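Local atomic coordinates of putative protein-disulfide isomerase (Pseudomonas syringae pv. tomato, PDB entry 3GN3), a protein that is of unknown function but probably takes part in thiol-disulfide exchange, as DsbA-family proteins do. Residues A[19-24]-A[150-155]; A[51-56]-A[144-149]. All coordinates share one frame; numbering follows the deposited sequence.

Interaction 1. Residues A[19-24]-A[150-155]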
loop_
_atom_site.group_PDB
_atom_site.type_symbol
_atom_site.label_atom_id
_atom_site.label_comp_id
_atom_site.label_asym_id
_atom_site.label_seq_id
_atom_site.Cartn_x
_atom_site.Cartn_y
_atom_site.Cartn_z
ATOM N N GLU A 19 16.477 -5.736 1.682
ATOM C CA GLU A 19 15.641 -6.441 0.709
ATOM C C GLU A 19 15.638 -5.714 -0.614
ATOM O O GLU A 19 15.486 -4.487 -0.651
ATOM C CB GLU A 19 14.230 -6.607 1.229
ATOM C CG GLU A 19 14.187 -7.332 2.540
ATOM C CD GLU A 19 12.793 -7.462 3.067
ATOM O OE1 GLU A 19 12.025 -8.298 2.541
ATOM O OE2 GLU A 19 12.465 -6.718 4.008
ATOM N N VAL A 20 15.816 -6.464 -1.696
ATOM C CA VAL A 20 15.868 -5.875 -3.024
ATOM C C VAL A 20 14.886 -6.587 -3.943
ATOM O O VAL A 20 14.941 -7.823 -4.086
ATOM C CB VAL A 20 17.279 -5.989 -3.657
ATOM C CG1 VAL A 20 17.368 -5.099 -4.876
ATOM C CG2 VAL A 20 18.357 -5.614 -2.658
ATOM N N PHE A 21 14.012 -5.799 -4.572
ATOM C CA PHE A 21 12.981 -6.306 -5.462
ATOM C C PHE A 21 13.508 -6.233 -6.863
ATOM O O PHE A 21 13.857 -5.160 -7.347
ATOM C CB PHE A 21 11.674 -5.498 -5.314
ATOM C CG PHE A 21 10.950 -5.759 -4.026
ATOM C CD1 PHE A 21 9.923 -6.709 -3.973
ATOM C CD2 PHE A 21 11.323 -5.098 -2.846
ATOM C CE1 PHE A 21 9.248 -6.985 -2.762
ATOM C CE2 PHE A 21 10.663 -5.359 -1.623
ATOM C CZ PHE A 21 9.617 -6.306 -1.586
ATOM N N LEU A 22 13.569 -7.379 -7.523
ATOM C CA LEU A 22 14.201 -7.451 -8.827
ATOM C C LEU A 22 13.278 -8.078 -9.866
ATOM O O LEU A 22 12.617 -9.085 -9.599
ATOM C CB LEU A 22 15.528 -8.223 -8.748
ATOM C CG LEU A 22 16.658 -7.727 -7.827
ATOM C CD1 LEU A 22 17.704 -8.850 -7.605
ATOM C CD2 LEU A 22 17.331 -6.438 -8.358
ATOM N N GLU A 23 13.213 -7.450 -11.033
ATOM C CA GLU A 23 12.633 -8.073 -12.213
ATOM C C GLU A 23 13.810 -8.677 -12.992
ATOM O O GLU A 23 14.701 -7.940 -13.434
ATOM C CB GLU A 23 11.834 -7.042 -13.049
ATOM C CG GLU A 23 11.670 -7.345 -14.550
ATOM C CD GLU A 23 10.957 -8.670 -14.851
ATOM O OE1 GLU A 23 9.814 -8.880 -14.361
ATOM O OE2 GLU A 23 11.553 -9.495 -15.594
ATOM N N PRO A 24 13.825 -10.010 -13.157
ATOM C CA PRO A 24 14.997 -10.723 -13.730
ATOM C C PRO A 24 15.452 -10.262 -15.116
ATOM O O PRO A 24 16.626 -10.456 -15.464
ATOM C CB PRO A 24 14.539 -12.188 -13.800
ATOM C CG PRO A 24 13.303 -12.258 -12.917
ATOM C CD PRO A 24 12.675 -10.908 -12.950
ATOM N N ASN A 150 3.639 -4.204 0.034
ATOM C CA ASN A 150 4.613 -3.156 0.279
ATOM C C ASN A 150 4.585 -2.023 -0.758
ATOM O O ASN A 150 5.309 -1.035 -0.612
ATOM C CB ASN A 150 6.014 -3.756 0.460
ATOM C CG ASN A 150 6.171 -4.422 1.819
ATOM O OD1 ASN A 150 6.348 -3.733 2.837
ATOM N ND2 ASN A 150 6.086 -5.777 1.854
ATOM N N GLY A 151 3.738 -2.170 -1.781
ATOM C CA GLY A 151 3.542 -1.156 -2.808
ATOM C C GLY A 151 4.716 -1.026 -3.760
ATOM O O GLY A 151 4.928 0.030 -4.355
ATOM N N ILE A 152 5.477 -2.104 -3.931
ATOM C CA ILE A 152 6.614 -2.078 -4.852
ATOM C C ILE A 152 6.069 -1.955 -6.260
ATOM O O ILE A 152 5.093 -2.594 -6.589
ATOM C CB ILE A 152 7.522 -3.354 -4.734
ATOM C CG1 ILE A 152 7.882 -3.663 -3.265
ATOM C CG2 ILE A 152 8.766 -3.197 -5.582
ATOM C CD1 ILE A 152 8.429 -2.474 -2.437
ATOM N N HIS A 153 6.690 -1.113 -7.080
ATOM C CA HIS A 153 6.324 -0.972 -8.479
ATOM C C HIS A 153 7.590 -0.935 -9.339
ATOM O O HIS A 153 7.815 -1.801 -10.198
ATOM C CB HIS A 153 5.506 0.298 -8.700
ATOM C CG HIS A 153 5.251 0.587 -10.147
ATOM N ND1 HIS A 153 4.594 -0.303 -10.972
ATOM C CD2 HIS A 153 5.589 1.642 -10.924
ATOM C CE1 HIS A 153 4.524 0.199 -12.192
ATOM N NE2 HIS A 153 5.121 1.378 -12.191
ATOM N N VAL A 154 8.420 0.067 -9.090
ATOM C CA VAL A 154 9.627 0.274 -9.857
ATOM C C VAL A 154 10.627 -0.847 -9.567
ATOM O O VAL A 154 10.794 -1.229 -8.428
ATOM C CB VAL A 154 10.219 1.675 -9.546
ATOM C CG1 VAL A 154 11.705 1.707 -9.718
ATOM C CG2 VAL A 154 9.560 2.721 -10.427
ATOM N N SER A 155 11.284 -1.388 -10.593
ATOM C CA SER A 155 12.378 -2.314 -10.344
ATOM C C SER A 155 13.732 -1.707 -10.728
ATOM O O SER A 155 13.866 -1.129 -11.803
ATOM C CB SER A 155 12.132 -3.651 -11.062
ATOM O OG SER A 155 12.209 -3.499 -12.458
#

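Interaction 2. Residues A[51-56]-A[144-149]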
loop_
_atom_site.group_PDB
_atom_site.type_symbol
_atom_site.label_atom_id
_atom_site.label_comp_id
_atom_site.label_asym_id
_atom_site.label_seq_id
_atom_site.Cartn_x
_atom_site.Cartn_y
_atom_site.Cartn_z
ATOM N N ARG A 51 18.254 -10.162 1.005
ATOM C CA ARG A 51 17.230 -11.021 0.386
ATOM C C ARG A 51 16.749 -10.456 -0.936
ATOM O O ARG A 51 16.473 -9.256 -1.051
ATOM C CB ARG A 51 16.025 -11.220 1.297
ATOM C CG ARG A 51 16.383 -11.602 2.703
ATOM C CD ARG A 51 15.219 -12.228 3.385
ATOM N NE ARG A 51 15.670 -13.068 4.480
ATOM C CZ ARG A 51 15.279 -12.916 5.731
ATOM N NH1 ARG A 51 14.418 -11.970 6.040
ATOM N NH2 ARG A 51 15.734 -13.711 6.668
ATOM N N ILE A 52 16.648 -11.336 -1.921
ATOM C CA ILE A 52 16.007 -11.038 -3.187
ATOM C C ILE A 52 14.494 -11.362 -3.140
ATOM O O ILE A 52 14.085 -12.432 -2.671
ATOM C CB ILE A 52 16.688 -11.805 -4.332
ATOM C CG1 ILE A 52 18.166 -11.416 -4.397
ATOM C CG2 ILE A 52 15.970 -11.543 -5.678
ATOM C CD1 ILE A 52 19.015 -12.278 -5.329
ATOM N N ARG A 53 13.668 -10.421 -3.604
ATOM C CA ARG A 53 12.255 -10.705 -3.863
ATOM C C ARG A 53 12.044 -10.470 -5.338
ATOM O O ARG A 53 12.657 -9.577 -5.925
ATOM C CB ARG A 53 11.298 -9.815 -3.078
ATOM C CG ARG A 53 11.716 -9.388 -1.689
ATOM C CD ARG A 53 12.120 -10.554 -0.847
ATOM N NE ARG A 53 11.943 -10.341 0.583
ATOM C CZ ARG A 53 12.043 -11.326 1.471
ATOM N NH1 ARG A 53 12.329 -12.542 1.045
ATOM N NH2 ARG A 53 11.850 -11.101 2.768
ATOM N N LEU A 54 11.169 -11.269 -5.939
ATOM C CA LEU A 54 10.979 -11.208 -7.375
ATOM C C LEU A 54 9.804 -10.298 -7.729
ATOM O O LEU A 54 8.662 -10.526 -7.314
ATOM C CB LEU A 54 10.831 -12.631 -7.934
ATOM C CG LEU A 54 12.056 -13.506 -7.617
ATOM C CD1 LEU A 54 11.778 -14.948 -7.942
ATOM C CD2 LEU A 54 13.330 -13.015 -8.321
ATOM N N GLN A 55 10.107 -9.233 -8.456
ATOM C CA GLN A 55 9.116 -8.245 -8.859
ATOM C C GLN A 55 8.815 -8.488 -10.316
ATOM O O GLN A 55 9.507 -7.952 -11.197
ATOM C CB GLN A 55 9.686 -6.828 -8.668
ATOM C CG GLN A 55 8.852 -5.673 -9.275
ATOM C CD GLN A 55 7.644 -5.317 -8.430
ATOM O OE1 GLN A 55 7.273 -6.058 -7.514
ATOM N NE2 GLN A 55 7.030 -4.177 -8.718
ATOM N N SER A 56 7.812 -9.318 -10.585
ATOM C CA SER A 56 7.434 -9.633 -11.960
ATOM C C SER A 56 6.715 -8.442 -12.634
ATOM O O SER A 56 5.674 -8.017 -12.168
ATOM C CB SER A 56 6.556 -10.877 -11.943
ATOM O OG SER A 56 6.263 -11.315 -13.247
ATOM N N THR A 144 4.757 -12.008 -5.214
ATOM C CA THR A 144 3.843 -11.026 -5.743
ATOM C C THR A 144 3.011 -10.372 -4.644
ATOM O O THR A 144 2.969 -9.136 -4.530
ATOM C CB THR A 144 2.999 -11.661 -6.799
ATOM O OG1 THR A 144 3.891 -12.211 -7.774
ATOM C CG2 THR A 144 2.098 -10.639 -7.460
ATOM N N LYS A 145 2.416 -11.207 -3.799
ATOM C CA LYS A 145 1.639 -10.737 -2.670
ATOM C C LYS A 145 2.465 -9.812 -1.726
ATOM O O LYS A 145 1.972 -8.772 -1.245
ATOM C CB LYS A 145 1.063 -11.952 -1.937
ATOM C CG LYS A 145 -0.127 -11.652 -1.080
ATOM C CD LYS A 145 -0.675 -12.919 -0.484
ATOM C CE LYS A 145 -1.568 -12.616 0.715
ATOM N NZ LYS A 145 -2.430 -13.791 1.049
ATOM N N TYR A 146 3.719 -10.178 -1.476
ATOM C CA TYR A 146 4.562 -9.431 -0.553
ATOM C C TYR A 146 4.930 -8.079 -1.168
ATOM O O TYR A 146 4.866 -7.028 -0.495
ATOM C CB TYR A 146 5.804 -10.259 -0.205
ATOM C CG TYR A 146 6.726 -9.653 0.819
ATOM C CD1 TYR A 146 6.383 -9.614 2.174
ATOM C CD2 TYR A 146 7.951 -9.128 0.432
ATOM C CE1 TYR A 146 7.254 -9.057 3.121
ATOM C CE2 TYR A 146 8.823 -8.567 1.350
ATOM C CZ TYR A 146 8.476 -8.533 2.691
ATOM O OH TYR A 146 9.375 -7.984 3.590
ATOM N N ALA A 147 5.284 -8.124 -2.458
ATOM C CA ALA A 147 5.576 -6.932 -3.261
ATOM C C ALA A 147 4.396 -5.951 -3.249
ATOM O O ALA A 147 4.535 -4.781 -2.844
ATOM C CB ALA A 147 5.951 -7.328 -4.681
ATOM N N ARG A 148 3.239 -6.435 -3.686
ATOM C CA ARG A 148 1.995 -5.664 -3.640
ATOM C C ARG A 148 1.661 -5.066 -2.267
ATOM O O ARG A 148 1.277 -3.899 -2.187
ATOM C CB ARG A 148 0.835 -6.497 -4.184
ATOM C CG ARG A 148 0.999 -6.761 -5.651
ATOM C CD ARG A 148 0.060 -7.840 -6.109
ATOM N NE ARG A 148 0.079 -7.967 -7.561
ATOM C CZ ARG A 148 -0.592 -8.879 -8.261
ATOM N NH1 ARG A 148 -1.340 -9.798 -7.657
ATOM N NH2 ARG A 148 -0.508 -8.870 -9.586
ATOM N N GLN A 149 1.812 -5.840 -1.189
ATOM C CA GLN A 149 1.495 -5.318 0.161
ATOM C C GLN A 149 2.403 -4.143 0.525
ATOM O O GLN A 149 1.990 -3.204 1.230
ATOM C CB GLN A 149 1.624 -6.410 1.206
ATOM C CG GLN A 149 1.080 -6.018 2.569
ATOM C CD GLN A 149 1.367 -7.091 3.633
ATOM O OE1 GLN A 149 0.750 -8.166 3.629
ATOM N NE2 GLN A 149 2.304 -6.805 4.540
HETATM O O HOH W 1 6.154 -10.400 -8.433
#

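Interaction 1. Residues A[19-24]-A[150-155]
The F21 ring receives I152 over one face: CG1 lies 3.4 Å from the ring centroid and only 5° off the ring normal, a CH-pi contact almost straight above the centre. On the opposite face lie CB and CG of R53; Y146 and M159 also pack on F21, and Q55 meets the root of its side chain. This is the thioredoxin fold of the DsbA family, in which a central strand, 16-22, meets the loop that leads into strand 157-160. I152 reaches the ring with three carbons. CG1, anti to the carbonyl carbon (chi1 -49°), takes the centre, CG2 comes within 3.7 Å of F21 CG, and CD1 within 3.7 Å of F21 CE2, further out. The loop gets there by leaving helix 137-150 through a Schellman motif at G151, whose positive phi turns the chain towards the sheet.

Further along, S155 precedes P156, which probably corresponds to the cis-proline of the thioredoxin fold, and packs on C26, just before helix 27-33. The E23 chain bends at chi2 (59°), and its carboxylate turns off to bond T25, S63 and the backbone of Q57. What S155 meets is therefore the aliphatic root of E23, with S155 OG 3.6 Å from E23 CB.

Interaction 2. Residues A[51-56]-A[144-149]
R53 and Y146 make the contact between a charged group and a ring. The guanidinium and ring planes stand 75° apart, and R53 NE comes 3.7 Å from Y146 CE2, so the two groups meet at a slant and neither lies flat on the other. R53 NH2 passes 4.1 Å from Y146 OH; what ties these two polar ends together is E19, whose OE1 takes a salt bridge from R53 and a hydrogen bond with the tyrosine hydroxyl. R53 is steadied further by the backbone carbonyl of S6 and by R51 CB, 3.9 Å above its guanidinium plane. On the tyrosine side CG is anti to the backbone N (chi1 -176°), which sends the ring out from the helix towards R53, and W142 stacks on it.

The helix is 137-150, laid against the central sheet of the thioredoxin fold; the chain between it and strand 48-54 holds the mainly helical insertion characteristic of DsbA relatives.

Van der Waals contact is made by A147, whose CB meets the amide oxygen of Q55: Q55 OE1 sits 3.4 Å from A147 CB. The bend of the glutamine at chi2 (77°) brings the amide over, and NE2 is held by the carbonyl of H153.

Water-mediated bonding lies where the strand ends. A single water donates to L54 O at 2.7 Å and to T144 OG1 at 3.0 Å, and accepts from S56 N at 2.9 Å. It thus links two backbone groups of the strand end to the T144 hydroxyl, while H143 of the same helix bonds L54 N directly. T144 OG1 in turn donates a hydrogen bond to V140 O.

Both interactions are buried and rest on the same sheet, whose neighbouring parallel strands 16-22 and 48-54 are paired through backbone bonds such as V20 with R53; just past the end of 48-54, Q55 N probably bonds L22 O, 2.8 Å away. Helix 137-150 supplies the opposing side of interaction 2, and the loop that follows it supplies that of interaction 1, so one continuous piece of chain lies across two strands. Their chemistry differs with position. Interaction 1 is chiefly hydrocarbon against an aromatic face, whereas interaction 2 relies on charged and polar side chains and a bridging water. Each also approaches the second subunit, through H153 beside interaction 1 and R148 beside interaction 2.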